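Local coordinates for protein chitin deacetylase 1 (Bombyx mori, PDB 5ZNT) that hydrolyses the N-acetamido groups of N-acetylglucosamine residues in chitin, a zinc-dependent reaction that yields chitosan and acetate, at residues Ala33-Gln38 against His257-Arg262; Ile27-Leu31 against Gln308-Asn312; Val212-Leu216 against Pro264-Tyr268; Val298-Thr302 against Ala319-Trp325. All coordinates share one frame. Residues are numbered along the deposited sequence.

The four contacts lie in the deacetylase domain of a carbohydrate esterase 4 enzyme: interactions 1, 3 and 4 reach strands of its parallel sheet, and interaction 2 packs beside interactions 1 and 4. Interactions 1 and 2, with centres 12 Å apart, meet where Val36 CG2 is 3.6 Å from Ile27 CG2. Trp309 CD1 of interaction 2 lies 3.5 Å from Trp325 CZ2 of interaction 4. Gln38 ties interaction 1 to interaction 4, its O lying 2.9 Å from Tyr299 N, a probable hydrogen bond. Interaction 3 lies nearest the active site: the side chain of Met213 is about 10 Å from the zinc bound by Asp46, His101 and His105. The other three lie away from that site.

Interaction 1. Residues Ala33-Gln38 against His257-Arg262; sequences ARDVPQ and HYEQNR
Segment 33-38 opens with a 3-10 turn, Ala33-Asp35, closed by a Val36 N to Ala33 O hydrogen bond (3.1 Å), then extends. The facing helix, ending at Tyr258, unwinds into a loop to Arg262 (phi/psi 53/35°; chi1 -58°, m; chi2 -133°, between wells; chi3 170°, t). CA atoms pair as Ala33-Asn261 and Gln38-Arg262, both at 5.5 Å. Ala33 CB lies 3.4 Å from Gln260 O. A water donates to Arg34 O (2.7 Å) and accepts from Arg262 NH1 (3.2 Å). Val36 O accepts a direct hydrogen bond from Arg262 NH1 (2.7 Å, 160°), and Arg262 NE donates to Tyr258 O (3.1 Å). The arginine thus links the helix end to the 3-10 turn by water and to Val36 directly. A second water donates to Pro37 O (2.8 Å) and Arg262 O (2.7 Å). Gln38 (chi1 t, chi2 p) sets OE1 3.3 Å from Tyr258 CA and hydrogen-bonds Ala263 O through NE2. The contact joins the lead-in to strand 38-45 with the connection from helix 243-258 to strand 265-270; Trp309 packs on Val36.

Interaction 2. Residues Ile27-Leu31 against Gln308-Asn312; sequences IPGDL and QWVQN
Trp309 (chi1 -174°, t; chi2 97°) extends its indole from the last turns of a helix towards the turn at 27-31. Three side chains meet its six-membered ring: Pro28 CG is 3.9 Å from Trp309 CZ3 and Ile27 CG2 4.3 Å from Trp309 CH2, both at the ring edge, and Leu31 CD2 is 4.1 Å from Trp309 CZ2. Ile27 is mt; Leu31 has chi1 -88° and chi2 62°. The proline ring, C-gamma exo, also meets Val310 (t), Pro28 CG lying 4.0 Å from Val310 CG1. This is apolar packing of a loop before strand 38-45 against the C-terminal part of helix 303-311, which follows strand 298-300 of the parallel sheet; Trp325 and Trp182 meet the indole, whose NE1 donates a hydrogen bond to Arg314 O. Pro28 and Val310 set the register, their CA atoms 5.9 Å apart. Ile27 to Asp30 form a type II beta turn with Pro28 and Gly29 (64/7°) at its corners, closed by an Asp30 N to Ile27 O hydrogen bond of 3.0 Å; Asp30 also has positive phi.

Interaction 3. Residues Val212-Leu216 against Pro264-Tyr268; sequences VMNEL and PLGLY
Tyr268, Leu216 and Met213 dominate this buried contact, in which the extended segments 212-216 and 264-268 cross with their end-to-end directions 73° apart. Met213 and Gly266 approach most closely along the backbone, 6.6 Å between CA atoms. The CA-to-CB bond of Tyr268 (chi1 -49°, m) points toward segment 212-216, and Met213, with chi angles m, t and p, lays its methyl over a ring face: CE is 4.0 Å from the ring centroid in a CH-pi contact, and SD, at 5.0 Å, completes a Met-aromatic contact. Gly266 lies under the phenol, where a CB would clash with Tyr268 OH. Leu216 (chi1 -86°, chi2 42°) sets CD1 3.8 Å from Gly266 O and 4.3 Å from Leu265 CD1, and CD2 3.9 Å from Leu267 CD2.

The contact joins strand 209-214 of the mixed sheet to strand 265-270 of the parallel sheet, which pairs with strand 38-45, directly followed by Asp46, a zinc ligand. Arg146 adds a cation-pi contact to Tyr268. One water donates to Val212 O (3.1 Å), accepts from Asn214 N (2.8 Å) and ND2 (3.0 Å), and hydrogen-bonds Tyr268 OH (3.1 Å); Asn214 OD1 is hydrogen-bonded to Leu181 N. Another water donates to Asn214 O (2.8 Å) and Gly266 O (2.9 Å). With no direct hydrogen bond between them, the segments are coupled by apolar packing and by water that bonds buried backbone and side-chain polar groups.

Interaction 4. Residues Val298-Thr302 against Ala319-Trp325; sequences VYFVT and AKNFEPW
Trp325 (chi1 -71°, chi2 9°), its CA-to-CB bond toward segment 298-302, meets Tyr299 (chi1 -78°, chi2 75°) obliquely: the phenol and the indole six-membered ring have centroids 4.8 Å apart and planes at 47°, with Tyr299 CD2 only 3.4 Å from Trp325 CE3. On the indole face, Val301 (chi1 m) makes a CH-pi contact, its CG1 4.1 Å from the centroid of the six-membered ring and 14° off the normal. Strand 298-300 runs parallel to strand 38-45 in the parallel sheet of the CE4 deacetylase domain, a distorted (beta/alpha) barrel in this family, and the contact packs the loop after helix 316-319 against it; Trp325 NE1 donates a hydrogen bond to Gln305 O and its ring meets Trp309. Ala319 CB packs on the phenol, 3.9 Å from Tyr299 CZ; Lys320 CG lies 3.8 Å from Tyr299 OH. Tyr299 and Val301 are extended, and Val301 and Trp325 have the nearest CA atoms, 7.3 Å apart. Ala319 to Phe322 form a type I beta turn, Phe322 N hydrogen-bonding Ala319 O at 3.2 Å.

Interaction 1. Residues Ala33-Gln38 against His257-Arg262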
# COMPACT_ATOMS: atom_id res chain seq x y z
N ALA A 33 10.62 12.53 -18.49
CA ALA A 33 9.61 12.82 -17.47
C ALA A 33 8.30 13.31 -18.10
O ALA A 33 7.21 12.92 -17.66
CB ALA A 33 10.15 13.84 -16.47
N ARG A 34 8.39 14.16 -19.13
CA ARG A 34 7.17 14.71 -19.71
C ARG A 34 6.31 13.65 -20.40
O ARG A 34 5.12 13.90 -20.64
CB ARG A 34 7.51 15.85 -20.70
CG ARG A 34 7.90 15.35 -22.08
CD ARG A 34 8.56 16.44 -22.93
NE ARG A 34 10.02 16.43 -22.77
CZ ARG A 34 10.87 15.88 -23.63
NH1 ARG A 34 10.42 15.30 -24.74
NH2 ARG A 34 12.18 15.92 -23.39
N ASP A 35 6.86 12.48 -20.71
CA ASP A 35 6.07 11.42 -21.32
C ASP A 35 5.64 10.34 -20.33
O ASP A 35 4.98 9.37 -20.73
CB ASP A 35 6.84 10.76 -22.46
CG ASP A 35 7.10 11.72 -23.62
OD1 ASP A 35 6.19 12.51 -23.97
OD2 ASP A 35 8.21 11.69 -24.18
N VAL A 36 5.98 10.48 -19.05
CA VAL A 36 5.68 9.48 -18.02
C VAL A 36 4.33 9.79 -17.39
O VAL A 36 4.12 10.91 -16.91
CB VAL A 36 6.80 9.46 -16.96
CG1 VAL A 36 6.43 8.59 -15.74
CG2 VAL A 36 8.13 9.00 -17.60
N PRO A 37 3.39 8.84 -17.35
CA PRO A 37 2.15 9.05 -16.59
C PRO A 37 2.47 9.24 -15.11
O PRO A 37 3.28 8.50 -14.54
CB PRO A 37 1.35 7.76 -16.81
CG PRO A 37 2.11 6.96 -17.81
CD PRO A 37 3.53 7.45 -17.80
N GLN A 38 1.87 10.24 -14.49
CA GLN A 38 2.03 10.47 -13.06
C GLN A 38 1.13 9.49 -12.31
O GLN A 38 -0.09 9.62 -12.31
CB GLN A 38 1.67 11.91 -12.71
CG GLN A 38 1.79 12.22 -11.21
CD GLN A 38 3.21 11.98 -10.67
OE1 GLN A 38 4.15 12.73 -10.99
NE2 GLN A 38 3.37 10.94 -9.83
N HIS A 257 6.22 15.97 -7.42
CA HIS A 257 6.46 14.79 -8.23
C HIS A 257 6.28 15.09 -9.71
O HIS A 257 7.13 14.74 -10.54
CB HIS A 257 5.50 13.67 -7.79
CG HIS A 257 5.85 13.06 -6.46
ND1 HIS A 257 6.17 11.73 -6.31
CD2 HIS A 257 5.93 13.61 -5.22
CE1 HIS A 257 6.45 11.48 -5.04
NE2 HIS A 257 6.30 12.60 -4.36
N TYR A 258 5.16 15.73 -10.06
CA TYR A 258 4.79 15.92 -11.46
C TYR A 258 5.80 16.79 -12.20
O TYR A 258 6.05 16.55 -13.39
CB TYR A 258 3.40 16.54 -11.54
CG TYR A 258 2.83 16.70 -12.92
CD1 TYR A 258 2.28 15.62 -13.59
CD2 TYR A 258 2.79 17.95 -13.54
CE1 TYR A 258 1.72 15.76 -14.85
CE2 TYR A 258 2.24 18.11 -14.81
CZ TYR A 258 1.71 17.01 -15.45
OH TYR A 258 1.15 17.13 -16.69
N GLU A 259 6.38 17.78 -11.52
CA GLU A 259 7.32 18.70 -12.15
C GLU A 259 8.77 18.23 -12.06
O GLU A 259 9.65 18.91 -12.59
CB GLU A 259 7.23 20.11 -11.52
CG GLU A 259 5.82 20.68 -11.33
CD GLU A 259 5.19 21.27 -12.59
OE1 GLU A 259 5.64 20.94 -13.70
OE2 GLU A 259 4.21 22.05 -12.45
N GLN A 260 9.05 17.09 -11.41
CA GLN A 260 10.43 16.60 -11.38
C GLN A 260 10.55 15.29 -12.14
O GLN A 260 10.50 15.28 -13.38
CB GLN A 260 10.93 16.46 -9.94
CG GLN A 260 10.96 17.80 -9.20
CD GLN A 260 11.59 17.75 -7.82
OE1 GLN A 260 12.82 17.75 -7.68
NE2 GLN A 260 10.74 17.75 -6.78
N ASN A 261 10.71 14.17 -11.44
CA ASN A 261 10.93 12.89 -12.11
C ASN A 261 9.66 12.05 -12.21
O ASN A 261 9.73 10.88 -12.62
CB ASN A 261 12.03 12.11 -11.38
CG ASN A 261 11.65 11.78 -9.95
OD1 ASN A 261 10.68 12.31 -9.41
ND2 ASN A 261 12.44 10.91 -9.31
N ARG A 262 8.50 12.60 -11.86
CA ARG A 262 7.22 11.87 -11.89
C ARG A 262 7.28 10.55 -11.13
O ARG A 262 6.64 9.56 -11.52
CB ARG A 262 6.76 11.64 -13.33
CG ARG A 262 6.61 12.95 -14.08
CD ARG A 262 5.33 13.02 -14.83
NE ARG A 262 5.13 14.37 -15.34
CZ ARG A 262 4.59 14.63 -16.52
NH1 ARG A 262 4.19 13.62 -17.30
NH2 ARG A 262 4.44 15.89 -16.93
O HOH W 1 2.79 15.08 -19.78
O HOH W 2 4.45 8.01 -12.04

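Interaction 2. Residues Ile27-Leu31 against Gln308-Asn312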
# COMPACT_ATOMS: atom_id res chain seq x y z
N ILE A 27 14.11 7.49 -13.89
CA ILE A 27 12.86 6.93 -14.40
C ILE A 27 13.13 5.58 -15.06
O ILE A 27 14.11 5.45 -15.82
CB ILE A 27 12.19 7.92 -15.36
CG1 ILE A 27 11.90 9.24 -14.63
CG2 ILE A 27 10.94 7.33 -15.97
CD1 ILE A 27 11.40 10.36 -15.57
N PRO A 28 12.31 4.56 -14.80
CA PRO A 28 12.47 3.29 -15.50
C PRO A 28 12.46 3.47 -17.02
O PRO A 28 11.75 4.33 -17.55
CB PRO A 28 11.26 2.47 -15.03
CG PRO A 28 10.97 3.02 -13.64
CD PRO A 28 11.32 4.49 -13.71
N GLY A 29 13.27 2.67 -17.70
CA GLY A 29 13.37 2.76 -19.15
C GLY A 29 13.92 4.07 -19.68
O GLY A 29 13.91 4.29 -20.89
N ASP A 30 14.40 4.95 -18.79
CA ASP A 30 14.92 6.27 -19.14
C ASP A 30 13.95 7.04 -20.03
O ASP A 30 14.35 7.79 -20.92
CB ASP A 30 16.30 6.17 -19.79
CG ASP A 30 17.03 7.51 -19.81
OD1 ASP A 30 17.04 8.21 -18.77
OD2 ASP A 30 17.58 7.88 -20.88
N LEU A 31 12.65 6.87 -19.79
CA LEU A 31 11.67 7.68 -20.48
C LEU A 31 11.80 9.14 -20.03
O LEU A 31 12.17 9.41 -18.89
CB LEU A 31 10.25 7.17 -20.21
CG LEU A 31 9.66 6.08 -21.11
CD1 LEU A 31 10.46 4.81 -21.03
CD2 LEU A 31 8.20 5.78 -20.74
N GLN A 308 3.89 -3.13 -12.28
CA GLN A 308 3.67 -3.61 -13.64
C GLN A 308 4.12 -2.57 -14.67
O GLN A 308 4.70 -2.93 -15.70
CB GLN A 308 2.21 -3.99 -13.83
CG GLN A 308 1.86 -5.30 -13.15
CD GLN A 308 0.37 -5.54 -13.09
OE1 GLN A 308 -0.41 -4.61 -12.87
NE2 GLN A 308 -0.04 -6.78 -13.30
N TRP A 309 3.90 -1.29 -14.38
CA TRP A 309 4.41 -0.24 -15.26
C TRP A 309 5.93 -0.19 -15.24
O TRP A 309 6.57 -0.05 -16.29
CB TRP A 309 3.84 1.12 -14.85
CG TRP A 309 4.21 2.24 -15.79
CD1 TRP A 309 3.44 2.74 -16.81
CD2 TRP A 309 5.43 3.00 -15.80
NE1 TRP A 309 4.11 3.75 -17.46
CE2 TRP A 309 5.33 3.93 -16.86
CE3 TRP A 309 6.59 2.98 -15.02
CZ2 TRP A 309 6.36 4.83 -17.17
CZ3 TRP A 309 7.61 3.87 -15.32
CH2 TRP A 309 7.48 4.79 -16.38
N VAL A 310 6.54 -0.27 -14.05
CA VAL A 310 8.01 -0.27 -13.97
C VAL A 310 8.59 -1.39 -14.81
O VAL A 310 9.66 -1.25 -15.41
CB VAL A 310 8.46 -0.37 -12.50
CG1 VAL A 310 9.98 -0.61 -12.40
CG2 VAL A 310 8.10 0.90 -11.75
N GLN A 311 7.90 -2.52 -14.86
CA GLN A 311 8.41 -3.68 -15.57
C GLN A 311 8.23 -3.55 -17.08
O GLN A 311 8.88 -4.28 -17.83
CB GLN A 311 7.71 -4.95 -15.06
CG GLN A 311 8.11 -5.34 -13.63
CD GLN A 311 7.30 -6.52 -13.10
OE1 GLN A 311 6.10 -6.65 -13.39
NE2 GLN A 311 7.94 -7.39 -12.34
N ASN A 312 7.36 -2.65 -17.53
CA ASN A 312 7.13 -2.43 -18.95
C ASN A 312 6.71 -0.98 -19.14
O ASN A 312 5.54 -0.67 -19.34
CB ASN A 312 6.09 -3.40 -19.50
CG ASN A 312 5.78 -3.16 -20.96
OD1 ASN A 312 6.53 -2.47 -21.65
ND2 ASN A 312 4.67 -3.72 -21.44

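Interaction 3. Residues Val212-Leu216 against Pro264-Tyr268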
# COMPACT_ATOMS: atom_id res chain seq x y z
N VAL A 212 8.64 2.29 -2.12
CA VAL A 212 9.19 3.15 -1.09
C VAL A 212 8.19 4.25 -0.75
O VAL A 212 7.45 4.74 -1.62
CB VAL A 212 10.55 3.73 -1.55
CG1 VAL A 212 10.40 4.57 -2.84
CG2 VAL A 212 11.22 4.53 -0.44
N MET A 213 8.15 4.62 0.52
CA MET A 213 7.20 5.61 1.02
C MET A 213 7.95 6.94 1.13
O MET A 213 8.59 7.22 2.14
CB MET A 213 6.60 5.17 2.36
CG MET A 213 5.81 3.85 2.27
SD MET A 213 5.22 3.24 3.90
CE MET A 213 3.95 4.42 4.29
N ASN A 214 7.87 7.75 0.06
CA ASN A 214 8.46 9.08 0.10
C ASN A 214 7.73 9.95 1.10
O ASN A 214 6.50 10.06 1.05
CB ASN A 214 8.39 9.74 -1.28
CG ASN A 214 9.32 9.11 -2.27
OD1 ASN A 214 10.54 9.30 -2.21
ND2 ASN A 214 8.76 8.35 -3.22
N GLU A 215 8.47 10.60 1.99
CA GLU A 215 7.84 11.59 2.85
C GLU A 215 7.27 12.72 2.01
O GLU A 215 7.81 13.08 0.97
CB GLU A 215 8.84 12.15 3.86
CG GLU A 215 9.24 11.18 4.94
CD GLU A 215 10.12 11.85 5.99
OE1 GLU A 215 10.88 12.78 5.61
OE2 GLU A 215 10.04 11.47 7.16
N LEU A 216 6.17 13.28 2.47
CA LEU A 216 5.58 14.44 1.83
C LEU A 216 6.05 15.70 2.56
O LEU A 216 6.39 15.66 3.74
CB LEU A 216 4.06 14.35 1.82
CG LEU A 216 3.37 13.58 0.66
CD1 LEU A 216 4.06 12.31 0.29
CD2 LEU A 216 1.91 13.28 1.02
N PRO A 264 6.08 7.89 -8.62
CA PRO A 264 4.75 7.64 -8.06
C PRO A 264 4.57 8.38 -6.74
O PRO A 264 5.47 8.43 -5.90
CB PRO A 264 4.71 6.12 -7.89
CG PRO A 264 5.62 5.60 -9.01
CD PRO A 264 6.75 6.66 -9.10
N LEU A 265 3.43 9.04 -6.61
CA LEU A 265 3.11 9.79 -5.40
C LEU A 265 2.24 8.92 -4.49
O LEU A 265 1.15 8.49 -4.89
CB LEU A 265 2.35 11.07 -5.77
CG LEU A 265 1.67 11.86 -4.66
CD1 LEU A 265 2.68 12.50 -3.73
CD2 LEU A 265 0.75 12.92 -5.25
N GLY A 266 2.70 8.68 -3.26
CA GLY A 266 1.97 7.83 -2.33
C GLY A 266 1.19 8.66 -1.36
O GLY A 266 1.74 9.46 -0.61
N LEU A 267 -0.15 8.47 -1.35
CA LEU A 267 -1.06 9.12 -0.41
C LEU A 267 -1.61 8.05 0.53
O LEU A 267 -2.55 7.31 0.20
CB LEU A 267 -2.17 9.87 -1.15
CG LEU A 267 -1.65 10.88 -2.19
CD1 LEU A 267 -2.86 11.52 -2.91
CD2 LEU A 267 -0.78 11.95 -1.50
N TYR A 268 -1.02 7.96 1.71
CA TYR A 268 -1.21 6.80 2.59
C TYR A 268 -2.12 7.21 3.74
O TYR A 268 -1.72 7.99 4.60
CB TYR A 268 0.13 6.30 3.11
CG TYR A 268 1.19 6.12 2.04
CD1 TYR A 268 0.95 5.31 0.94
CD2 TYR A 268 2.42 6.74 2.14
CE1 TYR A 268 1.92 5.09 -0.02
CE2 TYR A 268 3.39 6.56 1.16
CZ TYR A 268 3.14 5.73 0.09
OH TYR A 268 4.11 5.53 -0.87
O HOH W 3 6.10 7.50 -2.15
O HOH W 4 4.58 9.29 -0.91

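Interaction 4. Residues Val298-Thr302 against Ala319-Trp325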
# COMPACT_ATOMS: atom_id res chain seq x y z
N VAL A 298 -2.46 11.61 -15.51
CA VAL A 298 -2.40 11.22 -14.10
C VAL A 298 -3.29 9.99 -13.92
O VAL A 298 -4.46 10.00 -14.32
CB VAL A 298 -2.86 12.37 -13.18
CG1 VAL A 298 -3.05 11.88 -11.72
CG2 VAL A 298 -1.85 13.53 -13.21
N TYR A 299 -2.73 8.94 -13.32
CA TYR A 299 -3.45 7.68 -13.07
C TYR A 299 -3.40 7.33 -11.58
O TYR A 299 -2.31 7.26 -11.00
CB TYR A 299 -2.83 6.52 -13.85
CG TYR A 299 -3.19 6.49 -15.31
CD1 TYR A 299 -2.60 7.38 -16.22
CD2 TYR A 299 -4.10 5.55 -15.80
CE1 TYR A 299 -2.92 7.34 -17.58
CE2 TYR A 299 -4.42 5.50 -17.16
CZ TYR A 299 -3.82 6.40 -18.03
OH TYR A 299 -4.14 6.33 -19.36
N PHE A 300 -4.57 7.08 -10.99
CA PHE A 300 -4.67 6.52 -9.64
C PHE A 300 -4.71 5.01 -9.78
O PHE A 300 -5.69 4.45 -10.29
CB PHE A 300 -5.93 7.03 -8.94
CG PHE A 300 -5.91 8.51 -8.68
CD1 PHE A 300 -6.23 9.40 -9.69
CD2 PHE A 300 -5.57 9.01 -7.43
CE1 PHE A 300 -6.21 10.77 -9.46
CE2 PHE A 300 -5.56 10.38 -7.18
CZ PHE A 300 -5.87 11.25 -8.20
N VAL A 301 -3.63 4.34 -9.36
CA VAL A 301 -3.42 2.92 -9.59
C VAL A 301 -3.06 2.21 -8.29
O VAL A 301 -2.67 2.84 -7.29
CB VAL A 301 -2.32 2.69 -10.65
CG1 VAL A 301 -2.76 3.25 -12.03
CG2 VAL A 301 -1.03 3.35 -10.20
N THR A 302 -3.16 0.89 -8.31
CA THR A 302 -2.71 0.08 -7.18
C THR A 302 -1.19 0.01 -7.14
O THR A 302 -0.49 0.35 -8.11
CB THR A 302 -3.27 -1.33 -7.25
OG1 THR A 302 -2.63 -2.04 -8.33
CG2 THR A 302 -4.78 -1.32 -7.50
N ALA A 319 -0.25 4.51 -22.29
CA ALA A 319 -0.87 4.07 -21.05
C ALA A 319 -2.37 3.79 -21.21
O ALA A 319 -2.92 2.95 -20.48
CB ALA A 319 -0.64 5.12 -19.95
N LYS A 320 -3.02 4.46 -22.16
CA LYS A 320 -4.46 4.31 -22.34
C LYS A 320 -4.87 2.88 -22.65
O LYS A 320 -5.99 2.47 -22.32
CB LYS A 320 -4.95 5.22 -23.48
CG LYS A 320 -5.11 6.66 -23.07
CD LYS A 320 -5.53 7.54 -24.25
CE LYS A 320 -4.44 7.57 -25.34
NZ LYS A 320 -4.71 8.54 -26.44
N ASN A 321 -4.00 2.10 -23.29
CA ASN A 321 -4.34 0.73 -23.65
C ASN A 321 -3.45 -0.29 -22.95
O ASN A 321 -3.41 -1.45 -23.35
CB ASN A 321 -4.29 0.54 -25.17
CG ASN A 321 -3.02 1.09 -25.78
OD1 ASN A 321 -1.93 0.58 -25.53
ND2 ASN A 321 -3.15 2.15 -26.56
N PHE A 322 -2.73 0.13 -21.90
CA PHE A 322 -1.91 -0.77 -21.10
C PHE A 322 -2.82 -1.76 -20.36
O PHE A 322 -3.61 -1.36 -19.49
CB PHE A 322 -1.07 0.05 -20.14
CG PHE A 322 0.01 -0.73 -19.45
CD1 PHE A 322 0.78 -1.65 -20.14
CD2 PHE A 322 0.27 -0.52 -18.09
CE1 PHE A 322 1.79 -2.36 -19.50
CE2 PHE A 322 1.28 -1.22 -17.44
CZ PHE A 322 2.05 -2.14 -18.14
N GLU A 323 -2.73 -3.04 -20.71
CA GLU A 323 -3.69 -4.02 -20.20
C GLU A 323 -3.67 -4.20 -18.69
O GLU A 323 -4.76 -4.31 -18.10
CB GLU A 323 -3.48 -5.37 -20.90
CG GLU A 323 -4.04 -5.43 -22.32
CD GLU A 323 -5.47 -4.90 -22.42
OE1 GLU A 323 -6.33 -5.31 -21.59
OE2 GLU A 323 -5.74 -4.08 -23.32
N PRO A 324 -2.52 -4.25 -18.00
CA PRO A 324 -2.58 -4.42 -16.53
C PRO A 324 -3.37 -3.32 -15.85
O PRO A 324 -4.07 -3.59 -14.87
CB PRO A 324 -1.10 -4.43 -16.12
CG PRO A 324 -0.38 -4.97 -17.35
CD PRO A 324 -1.13 -4.36 -18.50
N TRP A 325 -3.30 -2.09 -16.36
CA TRP A 325 -4.07 -1.01 -15.76
C TRP A 325 -5.56 -1.06 -16.10
O TRP A 325 -6.34 -0.26 -15.56
CB TRP A 325 -3.48 0.34 -16.18
CG TRP A 325 -2.15 0.64 -15.55
CD1 TRP A 325 -1.38 -0.20 -14.80
CD2 TRP A 325 -1.45 1.89 -15.60
NE1 TRP A 325 -0.23 0.45 -14.38
CE2 TRP A 325 -0.26 1.73 -14.85
CE3 TRP A 325 -1.71 3.12 -16.21
CZ2 TRP A 325 0.66 2.76 -14.70
CZ3 TRP A 325 -0.79 4.13 -16.05
CH2 TRP A 325 0.39 3.95 -15.32